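Local coordinates for UDP-N-acetylglucosamine 2-epimerase (Methanocaldococcus jannaschii, PDB 4NES), which probably catalyses the reversible C-2 epimerization of UDP-N-acetylglucosamine to UDP-N-acetylmannosamine, as a homodimer with a GT-B fold, at residues V188-F192 with L272-L277; S17-R21 with L51-N55; R10-I14 with M43-F48. The contacts are given in a common frame with arbitrary orientation. Numbering follows the deposited sequence.

Contacts 2 and 3 share helix 10-23 of the N-terminal domain of this GT-B fold, whereas contact 1 lies in the C-terminal domain. Contacts 2 and 3 have centres about 10 Å apart and touch: Leu53 N is 2.9 Å from Phe48 O, a probable hydrogen bond. Contact 1 touches neither, its centre being about 16 Å from that of contact 3 and about 20 Å from that of contact 2. UDP links contacts 1 and 3, since Arg10 of contact 3 holds its alpha-phosphate oxygen O1A while Phe274 of contact 1 faces its uracil. The Arg10 side chain is about 5 Å from that of His207, the probable active-site residue. UD1 meets contact 3, and the Leu51 side chain in contact 2 stays about 8 Å from UDP.

Contact 1 (V188-F192 with L272-L277); sequences VRAFF and LEFLML. With UDP (uridine-5'-diphosphate), chain C.
Two helical segments, 188-192 and 272-277, cross at -53° with an axis separation of 9.4 Å; Val188 and Glu273 set the register, their CA atoms 5.7 Å apart. No hydrogen bond joins them, so packing carries the 460 Å² interface. Among the apolar contacts, Val188 (t) places CG1 3.7 Å from Met276 CG and CG2 3.9 Å from Leu272 CB. Phe192 (t) lays CD1 4.0 Å from both Met276 CB and Leu277 CD2, and Phe191 CZ reaches Leu277 CD1 at 4.2 Å. Met276, a selenomethionine in the mmm rotamer, also puts CE over one face of the Arg189 guanidinium, 4.1 Å from NH2. The aromatic term is a CH-pi contact: Glu273 CG stands 3.8 Å from the Phe191 ring centroid, 26° off its normal. On the ligand side, Phe274 points away from helix 186-195 and brings CD1 to 3.3 Å from UDP C4, its ring face against the uracil. This is helix-helix packing in the C-terminal Rossmann-like domain of a GT-B fold, behind its nucleotide pocket.

Contact 2 (S17-R21 with L51-N55); sequences SPIIR and LNLPN
Segment 17-21 is a piece of helix 10-23, kinked around Pro18 and Ile19, whose N atoms lack bonds to the preceding turn; Arg21 N to Ser17 O (2.9 Å) keeps the next turn helical. Opposite runs the loop 51-55, where Asn52 (phi/psi 57/50) ends helix 45-50 in a Schellman motif, before Leu53 and Pro54 become extended (psi 148° and 157°). The nearest CA atoms are those of Ser17 and Leu51, 6.9 Å apart. Ser17 (p) directs CB toward the loop, placing it 4.0 Å from Leu53 CD2, with OG 3.9 Å from Leu51 CD1; that hydroxyl is hydrogen-bonded to Ile14 O. One turn on, Ile20 (mt) brings CG2 to 3.8 Å from Leu53 CD2 and 4.0 Å from Pro54 CD. Arg21 has its CA-to-CB bond sideways, but chi1 to chi4 of -75°, -73°, 86° and 83° bend the chain so that the guanidinium reaches the loop carbonyls. Arg21 NH1 donates to Leu51 O (2.6 Å, N-H...O angle 158°) and Arg21 NH2 to Asn52 O (2.7 Å, 151°), while NH2 also forms a salt bridge with Glu24. An arginine thus binds consecutive carbonyls at a Schellman C-cap, tying helix 10-23 to the loop before strand 58-59 in the N-terminal Rossmann-like domain.

Contact 3 (R10-I14 with M43-F48); sequences RPEII and MDKIFF. With UDP (uridine-5'-diphosphate), chain C; UD1 (uridine-diphosphate-N-acetylglucosamine), chain B.
The first turn of helix 10-23 meets the start of helix 45-50, with CA pairs Arg10-Met43 at 5.4 Å and Ile13-Phe47 at 6.8 Å setting the register. Asp44 occupies the N-cap position without a side-chain capping bond; Asp44 OD1 is hydrogen-bonded to His34 NE2. Arg10 is extended through chi1 and chi2 (168°, 173°), then turns at chi3 (74°). This route brings Arg10 CD to 3.4 Å from Phe47 CZ and sets the guanidinium between UDP C5 over one face and the selenium of Met43, a selenomethionine (mmm), over the other; Arg10 NH1 is 3.5 Å from Met43 SE. Ile13 (mt) packs CG2 on Phe47 CB and CD1 on Phe48 CE1, both at 3.7 Å. Ile14 (mt) sends CD1 to 3.7 Å from Phe47 CE1. With chi1 at -61°, Phe47 presents its ring edge to the uracil, CE1 lying 3.2 Å from UDP O2. Arg10 donates to UDP O1A from NE (3.1 Å, N-H...acceptor angle 139°) and NH2 (2.8 Å, 155°), while Pro11 CD approaches UD1 C6' at 3.5 Å. The forked donation, charge against phosphate, is consistent with electrostatic anchoring of the UDP alpha-phosphate, with Phe47 packed on the arginine's CD.

Contact 1 (V188-F192 with L272-L277)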
loop_
_atom_site.group_PDB
_atom_site.type_symbol
_atom_site.label_atom_id
_atom_site.label_comp_id
_atom_site.label_asym_id
_atom_site.label_seq_id
_atom_site.Cartn_x
_atom_site.Cartn_y
_atom_site.Cartn_z
ATOM N N VAL A 188 -30.479 -24.150 16.023
ATOM C CA VAL A 188 -29.629 -24.358 14.847
ATOM C C VAL A 188 -30.043 -25.621 14.099
ATOM O O VAL A 188 -30.162 -25.618 12.872
ATOM C CB VAL A 188 -28.138 -24.413 15.229
ATOM C CG1 VAL A 188 -27.285 -24.684 14.000
ATOM C CG2 VAL A 188 -27.719 -23.095 15.853
ATOM N N ARG A 189 -30.289 -26.698 14.840
ATOM C CA ARG A 189 -30.743 -27.945 14.236
ATOM C C ARG A 189 -32.074 -27.758 13.515
ATOM O O ARG A 189 -32.283 -28.304 12.430
ATOM C CB ARG A 189 -30.891 -29.010 15.323
ATOM C CG ARG A 189 -31.391 -30.361 14.843
ATOM C CD ARG A 189 -30.249 -31.359 14.717
ATOM N NE ARG A 189 -30.000 -31.738 13.331
ATOM C CZ ARG A 189 -29.016 -32.543 12.941
ATOM N NH1 ARG A 189 -28.182 -33.056 13.835
ATOM N NH2 ARG A 189 -28.863 -32.833 11.658
ATOM N N ALA A 190 -32.968 -26.976 14.112
ATOM C CA ALA A 190 -34.268 -26.704 13.505
ATOM C C ALA A 190 -34.130 -25.924 12.196
ATOM O O ALA A 190 -34.819 -26.224 11.213
ATOM C CB ALA A 190 -35.178 -25.982 14.497
ATOM N N PHE A 191 -33.239 -24.939 12.170
ATOM C CA PHE A 191 -32.963 -24.221 10.936
ATOM C C PHE A 191 -32.484 -25.193 9.867
ATOM O O PHE A 191 -32.990 -25.197 8.738
ATOM C CB PHE A 191 -31.881 -23.159 11.143
ATOM C CG PHE A 191 -31.141 -22.809 9.870
ATOM C CD1 PHE A 191 -31.657 -21.870 8.995
ATOM C CD2 PHE A 191 -29.946 -23.446 9.539
ATOM C CE1 PHE A 191 -30.989 -21.552 7.820
ATOM C CE2 PHE A 191 -29.286 -23.149 8.359
ATOM C CZ PHE A 191 -29.807 -22.200 7.504
ATOM N N PHE A 192 -31.494 -26.007 10.226
ATOM C CA PHE A 192 -30.898 -26.948 9.284
ATOM C C PHE A 192 -31.967 -27.852 8.692
ATOM O O PHE A 192 -32.030 -28.030 7.479
ATOM C CB PHE A 192 -29.814 -27.787 9.963
ATOM C CG PHE A 192 -29.218 -28.834 9.068
ATOM C CD1 PHE A 192 -28.173 -28.519 8.211
ATOM C CD2 PHE A 192 -29.712 -30.130 9.067
ATOM C CE1 PHE A 192 -27.630 -29.486 7.376
ATOM C CE2 PHE A 192 -29.174 -31.095 8.237
ATOM C CZ PHE A 192 -28.128 -30.773 7.392
ATOM N N LEU A 272 -23.131 -20.461 12.954
ATOM C CA LEU A 272 -23.521 -21.769 13.472
ATOM C C LEU A 272 -24.338 -22.538 12.440
ATOM O O LEU A 272 -24.114 -23.732 12.188
ATOM C CB LEU A 272 -24.316 -21.622 14.771
ATOM C CG LEU A 272 -23.586 -20.903 15.896
ATOM C CD1 LEU A 272 -24.518 -20.768 17.096
ATOM C CD2 LEU A 272 -22.321 -21.647 16.287
ATOM N N GLU A 273 -25.287 -21.834 11.838
ATOM C CA GLU A 273 -26.110 -22.399 10.789
ATOM C C GLU A 273 -25.258 -22.822 9.589
ATOM O O GLU A 273 -25.440 -23.909 9.033
ATOM C CB GLU A 273 -27.175 -21.378 10.376
ATOM C CG GLU A 273 -28.261 -21.154 11.440
ATOM C CD GLU A 273 -27.837 -20.217 12.553
ATOM O OE1 GLU A 273 -26.810 -19.512 12.416
ATOM O OE2 GLU A 273 -28.540 -20.182 13.583
ATOM N N PHE A 274 -24.320 -21.965 9.193
ATOM C CA PHE A 274 -23.515 -22.272 8.019
ATOM C C PHE A 274 -22.573 -23.450 8.255
ATOM O O PHE A 274 -22.373 -24.273 7.360
ATOM C CB PHE A 274 -22.752 -21.046 7.511
ATOM C CG PHE A 274 -22.302 -21.197 6.095
ATOM C CD1 PHE A 274 -23.228 -21.155 5.067
ATOM C CD2 PHE A 274 -20.969 -21.430 5.791
ATOM C CE1 PHE A 274 -22.832 -21.324 3.748
ATOM C CE2 PHE A 274 -20.571 -21.589 4.468
ATOM C CZ PHE A 274 -21.511 -21.541 3.456
ATOM N N LEU A 275 -21.995 -23.542 9.451
ATOM C CA LEU A 275 -21.149 -24.685 9.783
ATOM C C LEU A 275 -21.917 -25.990 9.645
ATOM O O LEU A 275 -21.387 -26.981 9.156
ATOM C CB LEU A 275 -20.620 -24.573 11.214
ATOM C CG LEU A 275 -19.480 -23.585 11.428
ATOM C CD1 LEU A 275 -19.226 -23.476 12.924
ATOM C CD2 LEU A 275 -18.214 -24.036 10.706
HETATM N N MSE A 276 -23.178 -25.991 10.061
HETATM C CA MSE A 276 -24.006 -27.170 9.881
HETATM C C MSE A 276 -24.241 -27.501 8.409
HETATM O O MSE A 276 -24.185 -28.665 8.009
HETATM C CB MSE A 276 -25.335 -26.994 10.617
HETATM C CG MSE A 276 -25.223 -27.102 12.128
HETATM SE SE MSE A 276 -24.544 -28.838 12.700
HETATM C CE MSE A 276 -25.968 -29.958 11.985
ATOM N N LEU A 277 -24.488 -26.482 7.598
ATOM C CA LEU A 277 -24.632 -26.720 6.171
ATOM C C LEU A 277 -23.338 -27.269 5.566
ATOM O O LEU A 277 -23.374 -28.176 4.744
ATOM C CB LEU A 277 -25.061 -25.445 5.448
ATOM C CG LEU A 277 -26.490 -24.983 5.735
ATOM C CD1 LEU A 277 -26.687 -23.609 5.138
ATOM C CD2 LEU A 277 -27.511 -25.970 5.162
HETATM N N1 UDP C . -20.351 -17.840 6.209
HETATM C C2 UDP C . -21.414 -17.739 7.041
HETATM N N3 UDP C . -22.665 -17.736 6.533
HETATM C C4 UDP C . -22.908 -17.826 5.207
HETATM C C5 UDP C . -21.832 -17.929 4.314
HETATM C C6 UDP C . -20.544 -17.923 4.861
HETATM O O2 UDP C . -21.247 -17.653 8.260
HETATM O O4 UDP C . -24.217 -17.809 4.735
HETATM C "C1'" UDP C . -18.961 -17.802 6.698
HETATM C "C2'" UDP C . -18.111 -18.928 6.426
HETATM O "O2'" UDP C . -18.372 -19.978 7.331
HETATM C "C3'" UDP C . -16.760 -18.359 6.517
HETATM C "C4'" UDP C . -16.937 -16.965 6.135
HETATM O "O4'" UDP C . -18.318 -16.740 5.997
HETATM O "O3'" UDP C . -16.200 -18.419 7.800
HETATM C "C5'" UDP C . -16.311 -16.617 4.827
HETATM O "O5'" UDP C . -16.612 -15.301 4.433
HETATM P PA UDP C . -16.759 -14.876 2.913
HETATM O O1A UDP C . -17.862 -13.844 2.824
HETATM O O2A UDP C . -17.043 -16.105 2.077
HETATM O O3A UDP C . -15.427 -14.153 2.474
HETATM P PB UDP C . -13.975 -14.635 2.129
HETATM O O1B UDP C . -13.553 -15.741 3.084
HETATM O O2B UDP C . -13.942 -15.080 0.689
HETATM O O3B UDP C . -13.172 -13.379 2.319
#

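Contact 2 (S17-R21 with L51-N55)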
loop_
_atom_site.group_PDB
_atom_site.type_symbol
_atom_site.label_atom_id
_atom_site.label_comp_id
_atom_site.label_asym_id
_atom_site.label_seq_id
_atom_site.Cartn_x
_atom_site.Cartn_y
_atom_site.Cartn_z
ATOM N N SER A 17 -12.721 -13.657 16.031
ATOM C CA SER A 17 -13.371 -14.155 17.248
ATOM C C SER A 17 -12.454 -14.954 18.201
ATOM O O SER A 17 -12.538 -14.764 19.422
ATOM C CB SER A 17 -14.708 -14.875 16.953
ATOM O OG SER A 17 -14.558 -16.142 16.330
ATOM N N PRO A 18 -11.557 -15.813 17.670
ATOM C CA PRO A 18 -10.663 -16.504 18.611
ATOM C C PRO A 18 -9.644 -15.577 19.263
ATOM O O PRO A 18 -9.189 -15.863 20.386
ATOM C CB PRO A 18 -9.952 -17.534 17.732
ATOM C CG PRO A 18 -10.896 -17.753 16.561
ATOM C CD PRO A 18 -11.482 -16.398 16.315
ATOM N N ILE A 19 -9.266 -14.501 18.579
ATOM C CA ILE A 19 -8.369 -13.509 19.170
ATOM C C ILE A 19 -9.079 -12.738 20.277
ATOM O O ILE A 19 -8.524 -12.523 21.374
ATOM C CB ILE A 19 -7.805 -12.574 18.087
ATOM C CG1 ILE A 19 -6.799 -13.360 17.249
ATOM C CG2 ILE A 19 -7.150 -11.352 18.718
ATOM C CD1 ILE A 19 -6.448 -12.700 15.936
ATOM N N ILE A 20 -10.326 -12.364 20.020
ATOM C CA ILE A 20 -11.159 -11.742 21.040
ATOM C C ILE A 20 -11.342 -12.667 22.248
ATOM O O ILE A 20 -11.210 -12.208 23.394
ATOM C CB ILE A 20 -12.511 -11.296 20.442
ATOM C CG1 ILE A 20 -12.264 -10.146 19.458
ATOM C CG2 ILE A 20 -13.512 -10.915 21.543
ATOM C CD1 ILE A 20 -13.413 -9.845 18.514
ATOM N N ARG A 21 -11.601 -13.956 22.019
ATOM C CA ARG A 21 -11.734 -14.920 23.127
ATOM C C ARG A 21 -10.469 -14.927 23.989
ATOM O O ARG A 21 -10.525 -14.938 25.235
ATOM C CB ARG A 21 -11.991 -16.332 22.591
ATOM C CG ARG A 21 -13.404 -16.607 22.067
ATOM C CD ARG A 21 -14.433 -16.715 23.193
ATOM N NE ARG A 21 -14.963 -15.410 23.570
ATOM C CZ ARG A 21 -15.955 -14.793 22.932
ATOM N NH1 ARG A 21 -16.538 -15.367 21.885
ATOM N NH2 ARG A 21 -16.367 -13.604 23.338
ATOM N N LEU A 51 -21.343 -15.220 18.095
ATOM C CA LEU A 51 -19.982 -15.424 18.572
ATOM C C LEU A 51 -19.726 -14.724 19.902
ATOM O O LEU A 51 -18.594 -14.721 20.389
ATOM C CB LEU A 51 -18.960 -14.988 17.515
ATOM C CG LEU A 51 -19.076 -15.801 16.218
ATOM C CD1 LEU A 51 -18.190 -15.236 15.129
ATOM C CD2 LEU A 51 -18.725 -17.254 16.472
ATOM N N ASN A 52 -20.782 -14.143 20.473
ATOM C CA ASN A 52 -20.713 -13.557 21.818
ATOM C C ASN A 52 -19.610 -12.498 21.900
ATOM O O ASN A 52 -18.762 -12.509 22.802
ATOM C CB ASN A 52 -20.516 -14.675 22.854
ATOM C CG ASN A 52 -20.755 -14.217 24.273
ATOM O OD1 ASN A 52 -21.586 -13.348 24.537
ATOM N ND2 ASN A 52 -20.030 -14.822 25.203
ATOM N N LEU A 53 -19.624 -11.574 20.941
ATOM C CA LEU A 53 -18.599 -10.539 20.837
ATOM C C LEU A 53 -19.111 -9.216 21.386
ATOM O O LEU A 53 -20.302 -8.915 21.277
ATOM C CB LEU A 53 -18.170 -10.352 19.376
ATOM C CG LEU A 53 -17.630 -11.602 18.684
ATOM C CD1 LEU A 53 -17.267 -11.279 17.249
ATOM C CD2 LEU A 53 -16.434 -12.199 19.412
ATOM N N PRO A 54 -18.210 -8.411 21.970
ATOM C CA PRO A 54 -18.644 -7.126 22.519
ATOM C C PRO A 54 -18.943 -6.111 21.425
ATOM O O PRO A 54 -18.430 -6.220 20.303
ATOM C CB PRO A 54 -17.428 -6.665 23.328
ATOM C CG PRO A 54 -16.268 -7.316 22.657
ATOM C CD PRO A 54 -16.778 -8.660 22.207
ATOM N N ASN A 55 -19.765 -5.123 21.754
ATOM C CA ASN A 55 -20.025 -4.027 20.833
ATOM C C ASN A 55 -18.742 -3.281 20.517
ATOM O O ASN A 55 -17.926 -3.031 21.408
ATOM C CB ASN A 55 -21.022 -3.037 21.433
ATOM C CG ASN A 55 -22.297 -3.696 21.897
ATOM O OD1 ASN A 55 -22.822 -4.594 21.241
ATOM N ND2 ASN A 55 -22.806 -3.250 23.041
#

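Contact 3 (R10-I14 with M43-F48)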
loop_
_atom_site.group_PDB
_atom_site.type_symbol
_atom_site.label_atom_id
_atom_site.label_comp_id
_atom_site.label_asym_id
_atom_site.label_seq_id
_atom_site.Cartn_x
_atom_site.Cartn_y
_atom_site.Cartn_z
ATOM N N ARG A 10 -17.932 -9.689 7.369
ATOM C CA ARG A 10 -18.254 -11.036 7.845
ATOM C C ARG A 10 -17.049 -11.957 8.142
ATOM O O ARG A 10 -16.912 -12.431 9.268
ATOM C CB ARG A 10 -19.240 -11.725 6.892
ATOM C CG ARG A 10 -19.386 -13.218 7.158
ATOM C CD ARG A 10 -20.501 -13.818 6.305
ATOM N NE ARG A 10 -20.134 -13.963 4.892
ATOM C CZ ARG A 10 -20.967 -14.368 3.945
ATOM N NH1 ARG A 10 -22.234 -14.628 4.238
ATOM N NH2 ARG A 10 -20.538 -14.494 2.695
ATOM N N PRO A 11 -16.177 -12.226 7.150
ATOM C CA PRO A 11 -15.078 -13.167 7.435
ATOM C C PRO A 11 -14.103 -12.671 8.493
ATOM O O PRO A 11 -13.549 -13.495 9.229
ATOM C CB PRO A 11 -14.362 -13.293 6.084
ATOM C CG PRO A 11 -14.723 -12.025 5.338
ATOM C CD PRO A 11 -16.128 -11.739 5.754
ATOM N N GLU A 12 -13.893 -11.360 8.581
ATOM C CA GLU A 12 -13.012 -10.797 9.602
ATOM C C GLU A 12 -13.572 -11.033 10.988
ATOM O O GLU A 12 -12.824 -11.340 11.919
ATOM C CB GLU A 12 -12.834 -9.292 9.400
ATOM C CG GLU A 12 -12.123 -8.884 8.113
ATOM C CD GLU A 12 -12.247 -7.395 7.885
ATOM O OE1 GLU A 12 -12.979 -6.982 6.959
ATOM O OE2 GLU A 12 -11.626 -6.629 8.647
ATOM N N ILE A 13 -14.884 -10.868 11.143
ATOM C CA ILE A 13 -15.493 -11.014 12.458
ATOM C C ILE A 13 -15.286 -12.451 12.940
ATOM O O ILE A 13 -14.889 -12.701 14.091
ATOM C CB ILE A 13 -16.995 -10.663 12.420
ATOM C CG1 ILE A 13 -17.189 -9.202 12.008
ATOM C CG2 ILE A 13 -17.636 -10.920 13.770
ATOM C CD1 ILE A 13 -18.590 -8.883 11.497
ATOM N N ILE A 14 -15.516 -13.398 12.045
ATOM C CA ILE A 14 -15.378 -14.811 12.382
ATOM C C ILE A 14 -13.921 -15.135 12.729
ATOM O O ILE A 14 -13.646 -15.755 13.766
ATOM C CB ILE A 14 -15.892 -15.685 11.214
ATOM C CG1 ILE A 14 -17.407 -15.495 11.036
ATOM C CG2 ILE A 14 -15.517 -17.148 11.423
ATOM C CD1 ILE A 14 -17.922 -16.010 9.717
HETATM N N MSE A 43 -24.912 -10.067 7.652
HETATM C CA MSE A 43 -23.494 -10.007 7.300
HETATM C C MSE A 43 -22.629 -9.535 8.460
HETATM O O MSE A 43 -21.403 -9.497 8.357
HETATM C CB MSE A 43 -23.282 -9.071 6.103
HETATM C CG MSE A 43 -23.959 -9.548 4.826
HETATM SE SE MSE A 43 -23.334 -11.277 4.187
HETATM C CE MSE A 43 -21.586 -10.760 3.538
ATOM N N ASP A 44 -23.261 -9.172 9.570
ATOM C CA ASP A 44 -22.557 -8.420 10.599
ATOM C C ASP A 44 -23.094 -8.675 12.008
ATOM O O ASP A 44 -22.473 -9.405 12.785
ATOM C CB ASP A 44 -22.601 -6.929 10.253
ATOM C CG ASP A 44 -22.052 -6.063 11.351
ATOM O OD1 ASP A 44 -20.954 -6.369 11.859
ATOM O OD2 ASP A 44 -22.725 -5.079 11.716
ATOM N N LYS A 45 -24.249 -8.089 12.318
ATOM C CA LYS A 45 -24.891 -8.227 13.630
ATOM C C LYS A 45 -25.009 -9.681 14.076
ATOM O O LYS A 45 -24.712 -10.002 15.227
ATOM C CB LYS A 45 -26.272 -7.571 13.605
ATOM C CG LYS A 45 -27.034 -7.640 14.913
ATOM C CD LYS A 45 -28.368 -6.914 14.788
ATOM C CE LYS A 45 -29.304 -7.273 15.929
ATOM N NZ LYS A 45 -30.492 -6.377 15.978
ATOM N N ILE A 46 -25.393 -10.568 13.158
ATOM C CA ILE A 46 -25.602 -11.962 13.527
ATOM C C ILE A 46 -24.322 -12.615 14.048
ATOM O O ILE A 46 -24.377 -13.503 14.898
ATOM C CB ILE A 46 -26.242 -12.774 12.365
ATOM C CG1 ILE A 46 -26.714 -14.150 12.847
ATOM C CG2 ILE A 46 -25.288 -12.908 11.180
ATOM C CD1 ILE A 46 -27.721 -14.820 11.904
ATOM N N PHE A 47 -23.167 -12.166 13.565
ATOM C CA PHE A 47 -21.908 -12.746 13.996
ATOM C C PHE A 47 -21.484 -12.237 15.354
ATOM O O PHE A 47 -20.967 -12.997 16.169
ATOM C CB PHE A 47 -20.839 -12.526 12.923
ATOM C CG PHE A 47 -21.208 -13.164 11.629
ATOM C CD1 PHE A 47 -21.134 -14.547 11.496
ATOM C CD2 PHE A 47 -21.733 -12.414 10.587
ATOM C CE1 PHE A 47 -21.523 -15.163 10.323
ATOM C CE2 PHE A 47 -22.124 -13.024 9.420
ATOM C CZ PHE A 47 -22.027 -14.405 9.291
ATOM N N PHE A 48 -21.715 -10.953 15.608
ATOM C CA PHE A 48 -21.473 -10.424 16.940
ATOM C C PHE A 48 -22.338 -11.147 17.967
ATOM O O PHE A 48 -21.888 -11.414 19.079
ATOM C CB PHE A 48 -21.696 -8.911 16.979
ATOM C CG PHE A 48 -20.499 -8.123 16.528
ATOM C CD1 PHE A 48 -20.240 -7.934 15.181
ATOM C CD2 PHE A 48 -19.613 -7.597 17.458
ATOM C CE1 PHE A 48 -19.124 -7.218 14.769
ATOM C CE2 PHE A 48 -18.493 -6.873 17.048
ATOM C CZ PHE A 48 -18.253 -6.686 15.700
HETATM N N1 UDP C . -20.351 -17.840 6.209
HETATM C C2 UDP C . -21.414 -17.739 7.041
HETATM N N3 UDP C . -22.665 -17.736 6.533
HETATM C C4 UDP C . -22.908 -17.826 5.207
HETATM C C5 UDP C . -21.832 -17.929 4.314
HETATM C C6 UDP C . -20.544 -17.923 4.861
HETATM O O2 UDP C . -21.247 -17.653 8.260
HETATM O O4 UDP C . -24.217 -17.809 4.735
HETATM C "C1'" UDP C . -18.961 -17.802 6.698
HETATM C "C2'" UDP C . -18.111 -18.928 6.426
HETATM O "O2'" UDP C . -18.372 -19.978 7.331
HETATM C "C3'" UDP C . -16.760 -18.359 6.517
HETATM C "C4'" UDP C . -16.937 -16.965 6.135
HETATM O "O4'" UDP C . -18.318 -16.740 5.997
HETATM O "O3'" UDP C . -16.200 -18.419 7.800
HETATM C "C5'" UDP C . -16.311 -16.617 4.827
HETATM O "O5'" UDP C . -16.612 -15.301 4.433
HETATM P PA UDP C . -16.759 -14.876 2.913
HETATM O O1A UDP C . -17.862 -13.844 2.824
HETATM O O2A UDP C . -17.043 -16.105 2.077
HETATM O O3A UDP C . -15.427 -14.153 2.474
HETATM P PB UDP C . -13.975 -14.635 2.129
HETATM O O1B UDP C . -13.553 -15.741 3.084
HETATM O O2B UDP C . -13.942 -15.080 0.689
HETATM O O3B UDP C . -13.172 -13.379 2.319
HETATM C "C1'" UD1 B . -15.814 -7.791 0.684
HETATM C "C2'" UD1 B . -14.341 -7.997 0.509
HETATM C "C3'" UD1 B . -14.031 -9.378 0.188
HETATM C "C4'" UD1 B . -14.602 -10.340 1.140
HETATM C "C5'" UD1 B . -16.068 -10.065 1.355
HETATM C "C6'" UD1 B . -16.644 -10.877 2.452
HETATM C "C7'" UD1 B . -13.119 -5.924 -0.381
HETATM C "C8'" UD1 B . -12.670 -5.166 -1.595
HETATM N "N2'" UD1 B . -13.847 -7.151 -0.608
HETATM O "O1'" UD1 B . -16.451 -8.062 -0.512
HETATM O "O3'" UD1 B . -12.602 -9.545 0.131
HETATM O "O4'" UD1 B . -14.434 -11.670 0.678
HETATM O "O5'" UD1 B . -16.283 -8.705 1.716
HETATM O "O6'" UD1 B . -17.971 -11.214 2.286
HETATM O "O7'" UD1 B . -12.877 -5.505 0.753
HETATM N N1 UD1 B . -23.577 -5.359 0.454
HETATM C C2 UD1 B . -24.721 -5.342 1.140
HETATM N N3 UD1 B . -24.712 -5.394 2.471
HETATM C C4 UD1 B . -23.561 -5.449 3.154
HETATM C C5 UD1 B . -22.352 -5.472 2.472
HETATM C C6 UD1 B . -22.382 -5.429 1.088
HETATM O O2 UD1 B . -25.788 -5.290 0.560
HETATM O O4 UD1 B . -23.574 -5.499 4.518
HETATM C C1B UD1 B . -23.569 -5.320 -1.027
HETATM C C2B UD1 B . -23.631 -3.965 -1.608
HETATM O "O2'" UD1 B . -24.381 -3.997 -2.797
HETATM C C3B UD1 B . -22.249 -3.666 -1.903
HETATM C C4B UD1 B . -21.734 -4.987 -2.344
HETATM O O4B UD1 B . -22.395 -5.950 -1.546
HETATM O O3B UD1 B . -22.057 -2.660 -2.866
HETATM C C5B UD1 B . -20.265 -5.124 -2.164
HETATM O O5B UD1 B . -19.788 -4.820 -0.878
HETATM P PA UD1 B . -18.264 -4.674 -0.620
HETATM O O1A UD1 B . -17.738 -3.562 -1.475
HETATM O O2A UD1 B . -18.049 -4.426 0.837
HETATM O O3A UD1 B . -17.546 -5.973 -1.113
HETATM P PB UD1 B . -17.891 -7.506 -0.835
HETATM O O1B UD1 B . -18.319 -8.114 -2.130
HETATM O O2B UD1 B . -18.832 -7.650 0.329
#